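Local structure of putative Lipoprotein (Clostridium perfringens, 5J7R) at the interface of chains A and B and the interface of chains A and C. The protein is a putative lipoprotein with a sporulation and spore germination (GerMN) domain, probably anchored at the membrane and possibly linked to sporulation or germination. Residues are numbered along the deposited sequence; one frame, centred on the assembly and turned at random. Chains: chain A/B/C, Putative Lipoprotein.

Contact 1: the interface of chains A and B. Residues chain A 74-76, 109, 112; chain B 31-32, 34.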
# COMPACT_ATOMS: atom_id res chain seq x y z
N ALA A 74 -14.26 -5.47 23.02
CA ALA A 74 -13.28 -5.07 24.03
C ALA A 74 -11.87 -5.05 23.44
O ALA A 74 -11.59 -5.78 22.48
CB ALA A 74 -13.33 -6.01 25.21
N PRO A 75 -10.98 -4.21 24.00
CA PRO A 75 -9.61 -4.15 23.49
C PRO A 75 -8.81 -5.43 23.77
O PRO A 75 -9.16 -6.21 24.68
CB PRO A 75 -9.00 -2.97 24.26
CG PRO A 75 -9.86 -2.81 25.47
CD PRO A 75 -11.23 -3.19 25.03
N ILE A 76 -7.76 -5.64 22.97
CA ILE A 76 -6.87 -6.81 23.09
C ILE A 76 -5.47 -6.45 23.61
O ILE A 76 -4.72 -7.34 23.99
CB ILE A 76 -6.76 -7.60 21.77
CG1 ILE A 76 -6.23 -6.74 20.62
CG2 ILE A 76 -8.13 -8.17 21.41
CD1 ILE A 76 -5.99 -7.52 19.35
N LYS A 109 -8.48 -14.13 28.23
CA LYS A 109 -8.25 -12.80 27.65
C LYS A 109 -6.96 -12.81 26.82
O LYS A 109 -6.93 -12.31 25.69
CB LYS A 109 -8.19 -11.73 28.75
CG LYS A 109 -8.03 -10.30 28.31
CD LYS A 109 -9.30 -9.74 27.70
CE LYS A 109 -9.01 -8.39 26.99
NZ LYS A 109 -10.19 -7.54 26.65
N ALA A 112 -7.36 -14.54 23.52
CA ALA A 112 -8.11 -13.72 22.56
C ALA A 112 -7.18 -12.69 21.94
O ALA A 112 -7.27 -12.40 20.75
CB ALA A 112 -9.29 -13.04 23.24
N PHE B 31 -11.03 -7.91 17.35
CA PHE B 31 -10.97 -7.53 18.76
C PHE B 31 -11.59 -8.61 19.63
O PHE B 31 -12.07 -9.63 19.13
CB PHE B 31 -11.65 -6.18 18.99
CG PHE B 31 -10.91 -5.04 18.36
CD1 PHE B 31 -9.78 -4.51 18.98
CD2 PHE B 31 -11.35 -4.47 17.18
CE1 PHE B 31 -9.09 -3.46 18.41
CE2 PHE B 31 -10.67 -3.41 16.61
CZ PHE B 31 -9.55 -2.90 17.22
N ASP B 32 -11.56 -8.39 20.94
CA ASP B 32 -12.10 -9.35 21.90
C ASP B 32 -13.63 -9.27 21.97
O ASP B 32 -14.19 -8.24 22.37
CB ASP B 32 -11.48 -9.09 23.28
CG ASP B 32 -11.85 -10.14 24.31
OD1 ASP B 32 -12.45 -11.17 23.95
OD2 ASP B 32 -11.51 -9.94 25.49
N THR B 34 -15.44 -11.76 23.62
CA THR B 34 -15.75 -12.79 24.62
C THR B 34 -16.85 -12.42 25.65
O THR B 34 -16.95 -11.30 26.18
CB THR B 34 -14.44 -13.27 25.34
OG1 THR B 34 -13.52 -13.83 24.38
CG2 THR B 34 -14.74 -14.33 26.39

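Contact 2: the interface of chains A and C. Residues chain A 17-18; chain C 40-42.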
# COMPACT_ATOMS: atom_id res chain seq x y z
N ILE A 17 4.81 -17.41 -8.17
CA ILE A 17 4.74 -15.92 -8.08
C ILE A 17 4.37 -15.51 -6.64
O ILE A 17 3.49 -16.11 -6.02
CB ILE A 17 3.71 -15.31 -9.07
CG1 ILE A 17 4.02 -15.76 -10.52
CG2 ILE A 17 3.68 -13.78 -8.94
CD1 ILE A 17 3.08 -15.23 -11.59
N ALA A 18 5.05 -14.49 -6.12
CA ALA A 18 4.79 -14.00 -4.77
C ALA A 18 3.42 -13.35 -4.70
O ALA A 18 3.01 -12.66 -5.63
CB ALA A 18 5.85 -13.00 -4.34
N PRO C 40 10.53 -21.42 -6.96
CA PRO C 40 10.96 -20.13 -7.51
C PRO C 40 9.83 -19.11 -7.39
O PRO C 40 8.68 -19.42 -7.74
CB PRO C 40 11.31 -20.46 -8.96
CG PRO C 40 10.48 -21.65 -9.29
CD PRO C 40 10.30 -22.42 -8.02
N LYS C 41 10.17 -17.92 -6.89
CA LYS C 41 9.19 -16.86 -6.65
C LYS C 41 9.68 -15.48 -7.08
O LYS C 41 10.85 -15.15 -6.91
CB LYS C 41 8.89 -16.88 -5.15
CG LYS C 41 8.03 -15.79 -4.53
CD LYS C 41 8.07 -15.98 -3.02
CE LYS C 41 7.24 -14.98 -2.23
NZ LYS C 41 7.18 -15.27 -0.76
N ILE C 42 8.77 -14.70 -7.66
CA ILE C 42 9.08 -13.35 -8.11
C ILE C 42 8.22 -12.36 -7.33
O ILE C 42 7.05 -12.63 -7.04
CB ILE C 42 8.87 -13.18 -9.64
CG1 ILE C 42 7.45 -13.54 -10.06
CG2 ILE C 42 9.87 -14.04 -10.40
CD1 ILE C 42 7.17 -13.37 -11.54

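Contact 3: the interface of chains A and B. Residues chain A 59, 62-63, 120, 123; chain B 28-30, 47.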
# COMPACT_ATOMS: atom_id res chain seq x y z
N LEU A 59 -2.24 -1.74 10.67
CA LEU A 59 -3.16 -2.68 11.33
C LEU A 59 -2.85 -2.84 12.81
O LEU A 59 -3.76 -2.78 13.64
CB LEU A 59 -3.15 -4.06 10.65
CG LEU A 59 -3.70 -4.11 9.22
CD1 LEU A 59 -3.49 -5.49 8.61
CD2 LEU A 59 -5.17 -3.74 9.21
N ALA A 62 -3.84 0.14 14.58
CA ALA A 62 -5.29 0.17 14.68
C ALA A 62 -5.81 -0.71 15.82
O ALA A 62 -6.77 -0.34 16.49
CB ALA A 62 -5.94 -0.22 13.36
N LEU A 63 -5.17 -1.85 16.05
CA LEU A 63 -5.54 -2.74 17.16
C LEU A 63 -5.27 -2.07 18.50
O LEU A 63 -6.06 -2.18 19.42
CB LEU A 63 -4.80 -4.09 17.08
CG LEU A 63 -5.12 -5.02 15.92
CD1 LEU A 63 -4.22 -6.23 15.94
CD2 LEU A 63 -6.58 -5.45 15.95
N THR A 120 -5.75 -10.72 12.54
CA THR A 120 -5.64 -9.42 11.89
C THR A 120 -4.44 -9.38 10.94
O THR A 120 -4.60 -9.02 9.77
CB THR A 120 -5.50 -8.30 12.92
OG1 THR A 120 -6.62 -8.34 13.82
CG2 THR A 120 -5.44 -6.93 12.24
N GLN A 123 -4.02 -11.59 7.54
CA GLN A 123 -4.81 -11.15 6.39
C GLN A 123 -3.82 -10.78 5.28
O GLN A 123 -4.16 -10.82 4.11
CB GLN A 123 -5.69 -9.93 6.72
CG GLN A 123 -7.01 -10.26 7.38
CD GLN A 123 -7.82 -9.02 7.82
OE1 GLN A 123 -9.02 -8.93 7.54
NE2 GLN A 123 -7.18 -8.09 8.49
N SER B 28 -10.44 -6.39 7.96
CA SER B 28 -10.98 -6.48 9.32
C SER B 28 -9.93 -6.44 10.43
O SER B 28 -8.78 -6.85 10.27
CB SER B 28 -11.92 -7.71 9.49
OG SER B 28 -11.77 -8.63 8.41
N LEU B 29 -10.39 -5.88 11.55
CA LEU B 29 -9.62 -5.81 12.77
C LEU B 29 -10.35 -6.75 13.70
O LEU B 29 -11.57 -6.65 13.84
CB LEU B 29 -9.60 -4.42 13.37
CG LEU B 29 -8.89 -3.35 12.57
CD1 LEU B 29 -9.10 -2.02 13.28
CD2 LEU B 29 -7.40 -3.66 12.42
N TYR B 30 -9.62 -7.67 14.31
CA TYR B 30 -10.20 -8.64 15.22
C TYR B 30 -9.95 -8.24 16.65
O TYR B 30 -8.81 -8.23 17.10
CB TYR B 30 -9.65 -10.03 14.97
CG TYR B 30 -10.06 -10.59 13.64
CD1 TYR B 30 -9.33 -10.32 12.51
CD2 TYR B 30 -11.19 -11.41 13.52
CE1 TYR B 30 -9.70 -10.83 11.28
CE2 TYR B 30 -11.56 -11.94 12.30
CZ TYR B 30 -10.81 -11.65 11.18
OH TYR B 30 -11.16 -12.14 9.95
N ILE B 47 -12.23 -2.20 8.62
CA ILE B 47 -11.33 -1.06 8.45
C ILE B 47 -11.05 -0.89 6.96
O ILE B 47 -10.66 -1.83 6.30
CB ILE B 47 -10.05 -1.20 9.34
CG1 ILE B 47 -9.16 0.05 9.26
CG2 ILE B 47 -9.24 -2.45 9.01
CD1 ILE B 47 -8.17 0.16 10.40

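Contact 1: the interface of chains A and B
B:Asp32, the last residue of strand 24-32, docks against the loop at A:Ala74 and against helix 107-121 of chain A. Backbone pairing comes first. A:Ala74 and B:Asp32 form an antiparallel beta bridge: A:Ala74 N gives its hydrogen to B:Asp32 O at 2.9 Å, and B:Asp32 N returns a bond to A:Ala74 O at 3.0 Å.

The charged part is carried by A:Lys109. Its ammonium NZ makes a salt bridge of 3.0 Å with carboxylate oxygen B:Asp32 OD2, which accepts through its anti lone pair, the one directed away from OD1. NZ also meets A:Pro75 O at 2.6 Å, close to head-on to the carbonyl, so the loop and the partner's acid share one amine. A bend at chi2 (73°) turns the lysine chain back from the helix towards both. The other carboxylate oxygen, B:Asp32 OD1, is held within chain B: B:Thr34 OG1 approaches at 2.9 Å nearly end-on, while B:Thr34 N comes from above the carboxylate plane. Bonds on both oxygens probably restrict rotation of the carboxylate.

Among the apolar contacts, A:Ile76 CG2 packs on the strand backbone, 3.9 Å from B:Phe31 CA, while A:Ala112 CB lies 4.0 Å from B:Asp32 CG.

In the fold, the end of one copy's hairpin strand meets the other's helix 107-121 and the loop at residues 74-76; two-fold symmetry repeats the contact with the chains exchanged.

Contact 2: the interface of chains A and C
A:Ile17 and C:Ile42 run alongside each other in parallel, where the N-terminal end of modelled chain A meets the start of a hairpin strand in another copy of this GerMN-family protein. The interface is not an exact two-fold and may be a product of crystal packing. A:Ile17 is the first residue built in chain A; C:Ile42 opens strand 42-50. The two branches that meet are A:Ile17 CG2 and C:Ile42 CG1, 3.9 Å apart, with CD1 of C:Ile42 lying a little further off, beside CG1 of the other isoleucine. In A:Ile17 the methyl CG2 is turned opposite the backbone N (chi1, measured to CG1, is -55°), and this brings it towards the partner. A chi1 of 57° in C:Ile42 turns its CG1 towards that methyl.

A:Ala18 supplies the polar link. Its amide N donates to C:Ile42 O at 2.9 Å. The bond ties the N-terminal tail, which would lead towards the membrane anchor if the protein is lipidated, as its name suggests, to the carbonyl of the strand's first residue. A:Ala18 itself is in a loop.

Next to this bond, the extended aliphatic chain of C:Lys41 runs past A:Ala18. C:Lys41 CG comes to 3.5 Å from A:Ala18 CB, so methylenes, rather than the ammonium, line the alanine methyl.

Contact 3: the interface of chains A and B
The ring of B:Tyr30 meets A:Thr120 edge-on, with hydroxyl OG1 in the ring plane 3.6 Å from CD1; the two side chains pass antiparallel. The second flat group is the A:Gln123 amide, which reads the backbone of B:Ser28 at the seam between a helical face and a hairpin strand of two copies of this GerMN-family protein. A:Gln123 OE1 takes B:Ser28 N at 2.9 Å on an in-plane lone pair, and also hydroxyl B:Ser28 OG, tilted from that plane. A:Gln123 NE2 donates to B:Ser28 O at 2.7 Å, though this carbonyl oxygen lies 30° out of the amide plane. The same NE2 also bonds A:Thr120 O at 3.0 Å, an intrachain bond that probably steadies the amide.

A:Thr120 OG1 accepts from B:Tyr30 N at 3.1 Å, nearly straight (164° at H). Its chi1 of -56° sends OG1 to the strand backbone and puts CG2 3.8 Å from B:Leu29 CD2. B:Leu29 inserts between the helices: CD1 touches A:Ala62 CB at 3.6 Å, while CD2 also nears A:Leu59 and A:Leu63, whose side chains it crosses at an angle. B:Ile47, from strand 42-50, brings CD1 to the same A:Ala62 methyl.

Contacts 1 and 3 belong to one A-B interface, their C-alpha centres about 12 Å apart. Both use strand 24-32 of chain B and helix 107-121 of chain A, so the second half of the strand is held at successive residues; the two-fold repeats both with chains exchanged, suggesting a dimer in which hairpins are traded between copies. Contact 2 stands apart, its C-alpha centre about 36 Å from that of contact 1 and 27 Å from that of contact 3, and joins chain A to chain C. It uses the start of strand 42-50, an element that contact 3 also draws on in chain B. The deposited assembly of four copies may not be the biological one.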